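Local coordinates for protein SPCU (Pseudomonas aeruginosa, PDB 4AKX) that binds the type III secretion toxin ExoU as its chaperone, forming a complex that probably keeps the toxin ready for export, at residues E27-V32 and F42-G47; E34-G39 and W87-D92; L46-S51 and A81-L86; L59-V64 and S112-L117; S69-V74 and L107-S112. All coordinates share one frame; numbering follows the deposited sequence.

Interaction 1: residues E27-V32 and F42-G47; sequences EGPELV and FVVELG
Val32 and Val43 form a hydrogen-bonded pair of two antiparallel strands. The backbone N of Val32 donates to Val43 O at 3.1 Å, in the plane of that carbonyl and fairly straight (158° at the hydrogen). The return bond, from Val43 N to Val32 O at 3.0 Å, is bent to 124° and weak; the CA-H of Phe42 also points at Val32 O. The two valines share one face of the sheet, Val32 CB 4.3 Å from Val43 CB. The other face belongs to Leu31, Phe42 and Val44. Leu31, with CG anti to its backbone N (chi1 179°), crosses Phe42 obliquely and sets CD1 3.6 Å from Phe42 CB and 4.0 Å from Val44 CG2. Beyond the strand end, Pro29 CB touches Val44 CG1 at 3.8 Å. His104 and His111 of helix 97-118 cover Leu31 and Val44, respectively, while Glu30 turns its carboxylate to Ser38 of the ExoU chain and Val43 packs on Ser3 of that chain. Between Glu30 and Glu45 the pairing is relayed by a water, which donates to Glu30 O at 2.8 Å and accepts from Glu45 N at 2.7 Å. The hairpin thus opens toward residue 29 while these two backbone groups still have a polar partner.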
# COMPACT_ATOMS: atom_id res chain seq x y z
N GLU A 27 26.86 1.98 6.87
CA GLU A 27 25.93 2.96 6.31
C GLU A 27 24.59 2.30 6.23
O GLU A 27 24.49 1.12 5.88
CB GLU A 27 26.34 3.34 4.89
CG GLU A 27 27.84 3.39 4.66
CD GLU A 27 28.36 4.80 4.67
OE1 GLU A 27 27.51 5.73 4.62
OE2 GLU A 27 29.60 4.99 4.72
N GLY A 28 23.53 3.07 6.48
CA GLY A 28 22.18 2.69 6.02
C GLY A 28 21.38 1.91 7.05
O GLY A 28 21.82 1.73 8.18
N PRO A 29 20.20 1.42 6.64
CA PRO A 29 19.22 0.83 7.57
C PRO A 29 19.71 -0.40 8.34
O PRO A 29 20.46 -1.23 7.80
CB PRO A 29 18.08 0.41 6.64
CG PRO A 29 18.74 0.15 5.35
CD PRO A 29 19.75 1.26 5.24
N GLU A 30 19.25 -0.51 9.59
CA GLU A 30 19.36 -1.74 10.35
C GLU A 30 18.57 -2.85 9.65
O GLU A 30 17.52 -2.59 9.09
CB GLU A 30 18.80 -1.50 11.71
CG GLU A 30 18.51 -2.74 12.52
CD GLU A 30 18.46 -2.42 14.01
OE1 GLU A 30 17.76 -1.46 14.39
OE2 GLU A 30 19.15 -3.09 14.80
N LEU A 31 19.08 -4.08 9.67
CA LEU A 31 18.38 -5.21 9.09
C LEU A 31 17.90 -6.20 10.18
O LEU A 31 18.70 -6.78 10.89
CB LEU A 31 19.27 -5.92 8.09
CG LEU A 31 18.78 -7.18 7.36
CD1 LEU A 31 17.50 -6.88 6.60
CD2 LEU A 31 19.84 -7.67 6.40
N VAL A 32 16.59 -6.36 10.31
CA VAL A 32 16.02 -7.26 11.27
C VAL A 32 15.79 -8.58 10.57
O VAL A 32 15.13 -8.64 9.52
CB VAL A 32 14.63 -6.76 11.72
CG1 VAL A 32 14.09 -7.65 12.82
CG2 VAL A 32 14.68 -5.32 12.20
N PHE A 42 14.04 -11.33 6.19
CA PHE A 42 14.73 -10.02 6.31
C PHE A 42 13.70 -8.93 6.18
O PHE A 42 12.79 -9.05 5.37
CB PHE A 42 15.84 -9.79 5.28
CG PHE A 42 16.88 -10.89 5.22
CD1 PHE A 42 17.05 -11.78 6.28
CD2 PHE A 42 17.70 -11.02 4.11
CE1 PHE A 42 17.97 -12.80 6.20
CE2 PHE A 42 18.63 -12.03 4.04
CZ PHE A 42 18.76 -12.92 5.09
N VAL A 43 13.90 -7.85 6.94
CA VAL A 43 12.92 -6.78 7.08
C VAL A 43 13.66 -5.47 7.31
O VAL A 43 14.64 -5.41 8.04
CB VAL A 43 12.05 -6.99 8.34
CG1 VAL A 43 11.18 -5.78 8.59
CG2 VAL A 43 11.22 -8.24 8.23
N VAL A 44 13.14 -4.40 6.74
CA VAL A 44 13.69 -3.08 6.98
C VAL A 44 12.54 -2.13 7.33
O VAL A 44 11.44 -2.22 6.80
CB VAL A 44 14.53 -2.62 5.77
CG1 VAL A 44 14.71 -1.12 5.76
CG2 VAL A 44 15.87 -3.30 5.84
N GLU A 45 12.79 -1.27 8.29
CA GLU A 45 11.76 -0.48 8.90
C GLU A 45 11.82 0.90 8.25
O GLU A 45 12.90 1.42 7.99
CB GLU A 45 12.02 -0.41 10.40
CG GLU A 45 11.05 0.46 11.18
CD GLU A 45 11.61 1.83 11.60
OE1 GLU A 45 12.85 2.02 11.64
OE2 GLU A 45 10.81 2.73 11.93
N LEU A 46 10.66 1.49 7.98
CA LEU A 46 10.61 2.81 7.41
C LEU A 46 9.86 3.83 8.25
O LEU A 46 9.57 4.92 7.77
CB LEU A 46 10.01 2.73 6.01
CG LEU A 46 10.95 2.26 4.89
CD1 LEU A 46 10.17 1.89 3.63
CD2 LEU A 46 12.00 3.32 4.57
N GLY A 47 9.55 3.52 9.51
CA GLY A 47 8.65 4.36 10.33
C GLY A 47 7.14 4.10 10.21
O GLY A 47 6.66 3.40 9.30
O HOH W 1 15.25 -1.05 9.45

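Interaction 2: residues E34-G39 and W87-D92; sequences ERLEGG and WAEARD
The guanidinium of Arg35 and the carboxylate of Asp92 meet tip to tip, their planes 32° apart, and the carboxylate lies at the edge of the guanidinium. Both terminal nitrogens converge end-on upon one oxygen: NH1 of Arg35 is 2.9 Å and NH2 3.0 Å from Asp92 OD2, which receives them on its syn lone pair. A weak third bond runs from Arg35 NH1 to Asp92 OD1 at 3.2 Å. The bend of the Arg35 chain at chi2 brings its charged end round to this partner, a salt bridge at the protein surface. A second carboxylate meets a hydrocarbon instead, for Leu36 directs CD1 at the tip of Glu89, 3.3 Å from OE2. On the backbone, Asp92 N donates to Gly38 O at 3.2 Å; the angle at the hydrogen is 156°, but the donor stands 41° above the carbonyl plane. Next to it Gly39 and Arg91 form an antiparallel non-hydrogen-bonded pair, and Leu36 N bonds to Gly39 O at 2.8 Å, tying the hairpin turn together. That turn joins strands 31-35 and 39-48, and Arg35 touches Trp40 of the latter. Leu100 and Leu103 of helix 97-118 cover Ala90 near the end of strand 83-91, and earlier in the same strand Trp87 donates NE1 to Asn65 O of the second subunit.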
# COMPACT_ATOMS: atom_id res chain seq x y z
N GLU A 34 14.12 -12.13 11.51
CA GLU A 34 13.48 -13.17 12.32
C GLU A 34 13.87 -14.53 11.78
O GLU A 34 14.52 -14.63 10.76
CB GLU A 34 11.96 -13.03 12.33
CG GLU A 34 11.34 -13.64 13.59
CD GLU A 34 10.01 -14.37 13.34
OE1 GLU A 34 9.22 -13.90 12.48
OE2 GLU A 34 9.74 -15.38 14.04
N ARG A 35 13.49 -15.59 12.47
CA ARG A 35 13.71 -16.92 11.94
C ARG A 35 12.41 -17.71 11.87
O ARG A 35 11.55 -17.59 12.75
CB ARG A 35 14.78 -17.64 12.75
CG ARG A 35 14.86 -19.14 12.53
CD ARG A 35 15.31 -19.53 11.12
NE ARG A 35 15.70 -20.94 11.05
CZ ARG A 35 16.25 -21.53 9.99
NH1 ARG A 35 16.47 -20.85 8.87
NH2 ARG A 35 16.59 -22.81 10.04
N LEU A 36 12.27 -18.51 10.82
CA LEU A 36 11.00 -19.13 10.46
C LEU A 36 11.03 -20.64 10.55
O LEU A 36 11.81 -21.21 11.32
CB LEU A 36 10.56 -18.72 9.05
CG LEU A 36 10.09 -17.28 8.95
CD1 LEU A 36 9.60 -16.95 7.55
CD2 LEU A 36 9.02 -17.01 10.00
N GLU A 37 10.15 -21.28 9.78
CA GLU A 37 10.08 -22.73 9.73
C GLU A 37 11.32 -23.28 9.06
O GLU A 37 12.05 -24.10 9.63
CB GLU A 37 8.82 -23.18 8.98
CG GLU A 37 8.74 -24.69 8.70
CD GLU A 37 8.74 -25.54 9.98
OE1 GLU A 37 7.90 -25.27 10.89
OE2 GLU A 37 9.57 -26.47 10.06
N GLY A 38 11.58 -22.81 7.84
CA GLY A 38 12.71 -23.27 7.07
C GLY A 38 13.24 -22.13 6.25
O GLY A 38 13.30 -22.19 5.03
N GLY A 39 13.60 -21.06 6.95
CA GLY A 39 14.08 -19.85 6.31
C GLY A 39 14.09 -18.66 7.24
O GLY A 39 13.49 -18.71 8.32
N TRP A 87 10.16 -6.05 3.26
CA TRP A 87 10.66 -7.34 3.70
C TRP A 87 10.84 -8.26 2.57
O TRP A 87 10.28 -8.04 1.51
CB TRP A 87 9.74 -7.98 4.72
CG TRP A 87 8.37 -8.33 4.19
CD1 TRP A 87 7.27 -7.48 4.08
CD2 TRP A 87 7.89 -9.62 3.73
NE1 TRP A 87 6.17 -8.16 3.59
CE2 TRP A 87 6.47 -9.43 3.37
CE3 TRP A 87 8.46 -10.86 3.58
CZ2 TRP A 87 5.69 -10.46 2.88
CZ3 TRP A 87 7.65 -11.91 3.08
CH2 TRP A 87 6.31 -11.71 2.73
N ALA A 88 11.67 -9.28 2.79
CA ALA A 88 11.82 -10.40 1.85
C ALA A 88 11.98 -11.62 2.66
O ALA A 88 12.17 -11.53 3.87
CB ALA A 88 13.04 -10.21 0.95
N GLU A 89 11.98 -12.76 2.00
CA GLU A 89 11.93 -14.03 2.66
C GLU A 89 13.02 -14.89 2.08
O GLU A 89 12.98 -15.25 0.91
CB GLU A 89 10.56 -14.66 2.41
CG GLU A 89 10.47 -16.15 2.64
CD GLU A 89 10.81 -16.54 4.06
OE1 GLU A 89 11.41 -15.70 4.77
OE2 GLU A 89 10.46 -17.68 4.48
N ALA A 90 14.02 -15.19 2.89
CA ALA A 90 15.10 -16.07 2.46
C ALA A 90 14.87 -17.48 2.96
O ALA A 90 14.78 -17.71 4.17
CB ALA A 90 16.42 -15.56 2.98
N ARG A 91 14.75 -18.43 2.03
CA ARG A 91 14.56 -19.83 2.39
C ARG A 91 15.89 -20.54 2.52
O ARG A 91 16.84 -20.21 1.81
CB ARG A 91 13.69 -20.57 1.36
CG ARG A 91 12.17 -20.16 1.43
CD ARG A 91 11.39 -20.99 0.42
NE ARG A 91 11.29 -20.32 -0.90
CZ ARG A 91 11.07 -20.97 -2.05
NH1 ARG A 91 10.95 -22.31 -2.07
NH2 ARG A 91 10.99 -20.26 -3.19
N ASP A 92 15.96 -21.51 3.43
CA ASP A 92 17.05 -22.50 3.41
C ASP A 92 16.86 -23.40 2.19
O ASP A 92 15.76 -23.50 1.64
CB ASP A 92 17.07 -23.33 4.70
CG ASP A 92 17.18 -22.47 5.97
OD1 ASP A 92 17.47 -21.26 5.86
OD2 ASP A 92 16.97 -23.02 7.07

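Interaction 3: residues L46-S51 and A81-L86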
# COMPACT_ATOMS: atom_id res chain seq x y z
N LEU A 46 10.66 1.49 7.98
CA LEU A 46 10.61 2.81 7.41
C LEU A 46 9.86 3.83 8.25
O LEU A 46 9.57 4.92 7.77
CB LEU A 46 10.01 2.73 6.01
CG LEU A 46 10.95 2.26 4.89
CD1 LEU A 46 10.17 1.89 3.63
CD2 LEU A 46 12.00 3.32 4.57
N GLY A 47 9.55 3.52 9.51
CA GLY A 47 8.65 4.36 10.33
C GLY A 47 7.14 4.10 10.21
O GLY A 47 6.66 3.40 9.30
N LEU A 48 6.38 4.66 11.14
CA LEU A 48 4.92 4.56 11.13
C LEU A 48 4.37 5.29 9.93
O LEU A 48 4.82 6.40 9.61
CB LEU A 48 4.31 5.16 12.41
CG LEU A 48 4.65 4.45 13.73
CD1 LEU A 48 3.98 5.09 14.93
CD2 LEU A 48 4.28 2.97 13.66
N VAL A 49 3.38 4.69 9.28
CA VAL A 49 2.71 5.34 8.18
C VAL A 49 2.22 6.72 8.60
O VAL A 49 1.64 6.90 9.69
CB VAL A 49 1.54 4.50 7.67
CG1 VAL A 49 0.84 5.23 6.54
CG2 VAL A 49 2.02 3.18 7.14
N PRO A 50 2.52 7.72 7.77
CA PRO A 50 2.12 9.08 8.11
C PRO A 50 0.68 9.30 7.77
O PRO A 50 0.13 8.61 6.90
CB PRO A 50 2.98 9.95 7.19
CG PRO A 50 4.02 9.05 6.64
CD PRO A 50 3.44 7.68 6.64
N SER A 51 0.07 10.24 8.48
CA SER A 51 -1.26 10.75 8.21
C SER A 51 -1.16 11.72 7.04
O SER A 51 -0.10 12.31 6.82
CB SER A 51 -1.76 11.49 9.46
OG SER A 51 -2.94 12.24 9.21
N ALA A 81 1.21 -2.77 14.10
CA ALA A 81 1.34 -1.50 14.77
C ALA A 81 1.34 -0.35 13.76
O ALA A 81 1.39 0.81 14.15
CB ALA A 81 2.59 -1.47 15.63
N GLY A 82 1.22 -0.64 12.48
CA GLY A 82 1.09 0.42 11.51
C GLY A 82 2.43 0.91 11.02
O GLY A 82 2.55 2.00 10.48
N ARG A 83 3.46 0.09 11.22
CA ARG A 83 4.83 0.43 10.87
C ARG A 83 5.11 -0.07 9.50
O ARG A 83 4.89 -1.26 9.21
CB ARG A 83 5.80 -0.20 11.84
CG ARG A 83 7.22 0.37 11.72
CD ARG A 83 8.17 -0.25 12.75
NE ARG A 83 7.75 0.06 14.09
CZ ARG A 83 7.85 1.26 14.62
NH1 ARG A 83 8.35 2.25 13.89
NH2 ARG A 83 7.44 1.49 15.85
N LEU A 84 5.59 0.84 8.66
CA LEU A 84 5.81 0.58 7.22
C LEU A 84 7.13 -0.15 6.99
O LEU A 84 8.18 0.28 7.46
CB LEU A 84 5.79 1.88 6.44
CG LEU A 84 5.11 1.67 5.09
CD1 LEU A 84 4.92 3.03 4.46
CD2 LEU A 84 5.97 0.81 4.19
N VAL A 85 7.06 -1.26 6.29
CA VAL A 85 8.10 -2.26 6.35
C VAL A 85 8.39 -2.78 4.95
O VAL A 85 7.47 -2.93 4.13
CB VAL A 85 7.68 -3.44 7.24
CG1 VAL A 85 8.56 -4.64 6.99
CG2 VAL A 85 7.73 -3.05 8.70
N LEU A 86 9.66 -3.00 4.65
CA LEU A 86 10.02 -3.66 3.45
C LEU A 86 10.52 -4.96 3.93
O LEU A 86 11.22 -5.00 4.91
CB LEU A 86 11.16 -2.94 2.78
CG LEU A 86 10.78 -1.68 2.04
CD1 LEU A 86 12.01 -0.79 1.83
CD2 LEU A 86 10.18 -2.05 0.71
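Leu46 opens the contact by donating its backbone N to Leu84 O at 2.8 Å, nearly along the C=O axis. Its CG lies beside the backbone N, anti to the carbonyl carbon, and CD1 crosses Leu86 obliquely, 3.7 Å from CD1 of that residue. At Gly47 the backbone takes a positive phi, and Gly47 O accepts from Leu84 N at 2.8 Å (162° at the hydrogen). Leu46 and Gly47 therefore both stand opposite Leu84, a beta bulge. Residues 46-48 and 83-86 run antiparallel at 158°, in strands 39-48 and 83-91, two inner strands of the five-stranded sheet; the order of helices and strands matches that of class I type III secretion chaperones, and helix 55-63 lies between the two strands in sequence. Leu48, in a non-hydrogen-bonded pair with Arg83, turns CD2 over one face of the Arg83 guanidinium, 4.0 Å above its plane and offset toward the rim. That cation is shared by Glu45 at NH1 and by Glu609 of the ExoU chain at NH2. Past the strand end, Val49 N donates to Gly82 O at 3.1 Å and almost straight (169°). Val49 CG2 rests 4.0 Å from Leu84 CD1, while its carbonyl O accepts a bond from Arg606 of ExoU.

Interaction 4: residues L59-V64 and S112-L117; sequences LQLLQV and SRLVPL
Gln60 leaves helix 55-63 with its CB directed at the facing helix and CG anti to the backbone N (chi1 170°). CG comes 4.5 Å from Leu114 CD2 and 4.1 Å from Leu117 CD1. The chain runs on extended (chi2 156°), so that CD, the centre of the amide, lies 3.9 Å beneath Leu117 CD1. OE1 and NE2 flank the same methyl almost evenly, at 4.1 Å and 4.2 Å from Leu117 CD1, which places the methyl over the flat amide as the two side chains cross at about a right angle. Residues 59-63 and 112-117 run antiparallel, 155° between their directions, with axes 11.4 Å apart at closest approach, so the helices meet through their side chains. Helix 55-63 lies mid-chain, consistent with the dimer helix of class I secretion chaperones; helix 97-118 is the C-terminal one, kinked near Pro116, and Leu76 of strand 75-78 packs against Leu61, Val64 and Leu114. One turn before Leu117, Leu114 CD2 meets both Leu61 CD2, which approaches obliquely to 3.6 Å, and Val64 CG2. Away from this contact, Gln63 NE2 donates to Asp79 O of the second subunit.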
# COMPACT_ATOMS: atom_id res chain seq x y z
N LEU A 59 0.49 5.90 -4.25
CA LEU A 59 0.56 5.12 -5.47
C LEU A 59 1.93 4.53 -5.62
O LEU A 59 2.09 3.30 -5.82
CB LEU A 59 0.26 5.99 -6.67
CG LEU A 59 -1.21 6.01 -7.07
CD1 LEU A 59 -1.54 7.21 -7.94
CD2 LEU A 59 -1.53 4.73 -7.82
N GLN A 60 2.93 5.38 -5.46
CA GLN A 60 4.31 4.95 -5.52
C GLN A 60 4.57 3.86 -4.46
O GLN A 60 5.31 2.93 -4.72
CB GLN A 60 5.24 6.14 -5.35
CG GLN A 60 6.70 5.81 -5.16
CD GLN A 60 7.59 6.95 -5.60
OE1 GLN A 60 7.14 8.08 -5.74
NE2 GLN A 60 8.86 6.65 -5.83
N LEU A 61 3.90 3.93 -3.32
CA LEU A 61 3.97 2.84 -2.36
C LEU A 61 3.39 1.53 -2.88
O LEU A 61 4.10 0.54 -3.04
CB LEU A 61 3.31 3.23 -1.05
CG LEU A 61 3.98 4.37 -0.28
CD1 LEU A 61 3.43 4.44 1.13
CD2 LEU A 61 5.48 4.16 -0.24
N LEU A 62 2.12 1.52 -3.22
CA LEU A 62 1.52 0.36 -3.84
C LEU A 62 2.30 -0.18 -5.04
O LEU A 62 2.41 -1.40 -5.23
CB LEU A 62 0.09 0.69 -4.22
CG LEU A 62 -0.66 1.13 -2.95
CD1 LEU A 62 -2.03 1.72 -3.25
CD2 LEU A 62 -0.81 -0.01 -1.96
N GLN A 63 2.85 0.72 -5.85
CA GLN A 63 3.55 0.26 -7.05
C GLN A 63 4.81 -0.57 -6.76
O GLN A 63 5.17 -1.42 -7.56
CB GLN A 63 3.83 1.42 -7.99
CG GLN A 63 2.57 1.99 -8.64
CD GLN A 63 2.84 3.19 -9.52
OE1 GLN A 63 3.79 3.94 -9.29
NE2 GLN A 63 2.01 3.37 -10.54
N VAL A 64 5.46 -0.34 -5.62
CA VAL A 64 6.52 -1.24 -5.14
C VAL A 64 6.12 -2.73 -5.14
O VAL A 64 6.99 -3.59 -5.03
CB VAL A 64 6.94 -0.90 -3.70
CG1 VAL A 64 8.04 -1.85 -3.21
CG2 VAL A 64 7.33 0.57 -3.55
N SER A 112 16.15 3.70 0.75
CA SER A 112 16.61 5.05 0.43
C SER A 112 15.62 5.80 -0.47
O SER A 112 15.44 7.00 -0.31
CB SER A 112 18.03 5.05 -0.14
OG SER A 112 18.32 3.80 -0.76
N ARG A 113 14.98 5.08 -1.40
CA ARG A 113 14.05 5.69 -2.34
C ARG A 113 12.87 6.29 -1.62
O ARG A 113 12.41 7.39 -1.93
CB ARG A 113 13.50 4.65 -3.28
CG ARG A 113 14.03 4.67 -4.68
CD ARG A 113 13.21 3.69 -5.50
NE ARG A 113 14.02 3.04 -6.52
CZ ARG A 113 13.68 1.91 -7.13
NH1 ARG A 113 12.53 1.31 -6.81
NH2 ARG A 113 14.48 1.38 -8.05
N LEU A 114 12.33 5.52 -0.68
CA LEU A 114 11.05 5.83 -0.08
C LEU A 114 11.21 6.74 1.14
O LEU A 114 10.44 7.66 1.37
CB LEU A 114 10.34 4.55 0.30
CG LEU A 114 10.08 3.63 -0.90
CD1 LEU A 114 9.96 2.18 -0.49
CD2 LEU A 114 8.82 4.04 -1.61
N VAL A 115 12.26 6.51 1.91
CA VAL A 115 12.40 7.19 3.16
C VAL A 115 12.23 8.71 3.05
O VAL A 115 11.76 9.34 4.00
CB VAL A 115 13.73 6.81 3.85
CG1 VAL A 115 14.88 7.73 3.42
CG2 VAL A 115 13.55 6.80 5.35
N PRO A 116 12.62 9.33 1.91
CA PRO A 116 12.37 10.79 1.89
C PRO A 116 10.89 11.16 1.59
O PRO A 116 10.49 12.28 1.89
CB PRO A 116 13.28 11.30 0.76
CG PRO A 116 14.23 10.19 0.47
CD PRO A 116 13.51 8.91 0.81
N LEU A 117 10.11 10.23 1.01
CA LEU A 117 8.70 10.45 0.76
C LEU A 117 7.83 10.60 2.02
O LEU A 117 6.72 11.15 1.96
CB LEU A 117 8.13 9.31 -0.05
CG LEU A 117 8.84 8.87 -1.31
CD1 LEU A 117 8.16 7.60 -1.82
CD2 LEU A 117 8.80 9.97 -2.36

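Interaction 5: residues S69-V74 and L107-S112; sequences SSLAPV and LREGHS
Leu71 straddles the helix surface with its two methyls spread. CD1 rests 3.6 Å from Gly110 CA, where the helix has no side chain, and CD2 lies 3.5 Å from Glu109 CD. Glu109 is extended, CG anti to the backbone N (chi1 -176°), and passes Leu71 obliquely, so its aliphatic part and carboxylate both flank that one methyl. The charge of Glu109 is met by Arg113, one turn on, whose NH2 also bonds Ser70 OG; Ser70 OG and Glu109 OE2 thus stand 3.8 Å apart around a shared partner. A turn earlier Val74 and Leu107 cross obliquely as well. The Leu107 CB starts away from the loop, but the end of the side chain comes back, and CD2 packs on both Val74 methyls, closer to CG2 and 3.9 Å from CG1. Leu86 of strand 83-91 touches both residues. The loop is held by its own bonds. Ser69 OG accepts from Leu71 N at 2.6 Å (163°) in an ST turn, within a type I turn from Ser69 to Ala72, and Val74 N bonds to Leu71 O at 3.0 Å, spanning the cis peptide before Pro73. The arrangement is that of a two-layer alpha+beta sandwich: the long C-terminal helix lies on one face of the antiparallel sheet, and the loop leading into edge strand 75-78 closes along its flank.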
# COMPACT_ATOMS: atom_id res chain seq x y z
N SER A 69 8.17 -4.96 -10.46
CA SER A 69 8.97 -3.89 -9.90
C SER A 69 10.46 -4.19 -9.99
O SER A 69 10.88 -5.34 -10.01
CB SER A 69 8.59 -3.67 -8.45
OG SER A 69 9.75 -3.49 -7.67
N SER A 70 11.26 -3.13 -10.00
CA SER A 70 12.70 -3.28 -9.97
C SER A 70 13.22 -3.82 -8.61
O SER A 70 14.41 -4.18 -8.51
CB SER A 70 13.36 -1.95 -10.26
OG SER A 70 13.45 -1.18 -9.08
N LEU A 71 12.36 -3.87 -7.59
CA LEU A 71 12.78 -4.34 -6.25
C LEU A 71 12.41 -5.77 -5.95
O LEU A 71 12.63 -6.24 -4.83
CB LEU A 71 12.24 -3.45 -5.14
CG LEU A 71 12.73 -2.01 -5.14
CD1 LEU A 71 12.08 -1.22 -4.03
CD2 LEU A 71 14.24 -1.92 -5.04
N ALA A 72 11.82 -6.47 -6.92
CA ALA A 72 11.33 -7.80 -6.63
C ALA A 72 12.48 -8.72 -6.16
O ALA A 72 13.61 -8.58 -6.63
CB ALA A 72 10.63 -8.38 -7.84
N PRO A 73 12.20 -9.64 -5.22
CA PRO A 73 10.90 -9.92 -4.62
C PRO A 73 10.56 -9.17 -3.34
O PRO A 73 9.58 -9.54 -2.68
CB PRO A 73 10.98 -11.40 -4.31
CG PRO A 73 12.43 -11.63 -4.04
CD PRO A 73 13.15 -10.76 -5.02
N VAL A 74 11.31 -8.13 -2.98
CA VAL A 74 11.03 -7.36 -1.75
C VAL A 74 9.61 -6.82 -1.77
O VAL A 74 9.17 -6.27 -2.79
CB VAL A 74 11.93 -6.13 -1.65
CG1 VAL A 74 11.28 -5.07 -0.77
CG2 VAL A 74 13.34 -6.51 -1.16
N LEU A 107 16.51 -4.26 -0.48
CA LEU A 107 15.96 -3.63 0.70
C LEU A 107 16.57 -2.23 0.93
O LEU A 107 15.84 -1.27 1.14
CB LEU A 107 16.11 -4.52 1.94
CG LEU A 107 15.45 -5.91 1.98
CD1 LEU A 107 15.91 -6.71 3.18
CD2 LEU A 107 13.94 -5.83 1.98
N ARG A 108 17.89 -2.09 0.84
CA ARG A 108 18.51 -0.77 1.06
C ARG A 108 18.10 0.24 -0.04
O ARG A 108 17.86 1.41 0.23
CB ARG A 108 20.03 -0.88 1.21
CG ARG A 108 20.49 -1.99 2.17
CD ARG A 108 21.96 -2.42 2.02
NE ARG A 108 22.92 -1.30 1.99
CZ ARG A 108 23.47 -0.75 3.07
NH1 ARG A 108 23.18 -1.21 4.28
NH2 ARG A 108 24.31 0.27 2.94
N GLU A 109 17.96 -0.26 -1.26
CA GLU A 109 17.55 0.57 -2.38
C GLU A 109 16.12 1.07 -2.17
O GLU A 109 15.81 2.24 -2.42
CB GLU A 109 17.65 -0.22 -3.68
CG GLU A 109 17.34 0.57 -4.93
CD GLU A 109 17.15 -0.32 -6.16
OE1 GLU A 109 17.78 -1.40 -6.23
OE2 GLU A 109 16.37 0.08 -7.07
N GLY A 110 15.28 0.17 -1.67
CA GLY A 110 13.89 0.49 -1.41
C GLY A 110 13.78 1.51 -0.31
O GLY A 110 13.00 2.47 -0.42
N HIS A 111 14.60 1.33 0.74
CA HIS A 111 14.63 2.20 1.91
C HIS A 111 15.13 3.58 1.57
O HIS A 111 14.60 4.57 2.06
CB HIS A 111 15.50 1.57 2.99
CG HIS A 111 15.54 2.33 4.29
ND1 HIS A 111 16.26 3.48 4.45
CD2 HIS A 111 14.96 2.05 5.53
CE1 HIS A 111 16.11 3.93 5.71
NE2 HIS A 111 15.32 3.05 6.38
N SER A 112 16.15 3.70 0.75
CA SER A 112 16.61 5.05 0.43
C SER A 112 15.62 5.80 -0.47
O SER A 112 15.44 7.00 -0.31
CB SER A 112 18.03 5.05 -0.14
OG SER A 112 18.32 3.80 -0.76

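Overall arrangement
Interactions 1 and 3 hold neighbouring strands of one sheet and rely on backbone bonds, whereas interactions 4 and 5 pack on helix 97-118 mainly through apolar side-chain contacts, without bonds between their segments. Interaction 3 is buried between inner strands; interaction 1 shares Leu46 and Gly47 with it and adds a water at its fraying end. Interaction 2 reaches from the hairpin turn to the far end of strand 83-91; it is the more exposed and the one with a salt bridge between its segments. Interactions 4 and 5 follow each other along the helix, overlapping at Ser112 and joined by Arg113 with Ser70. Leu46 and Leu86 carry the sheet's apolar face against both. Interactions 2, 3 and 4 also touch the second subunit.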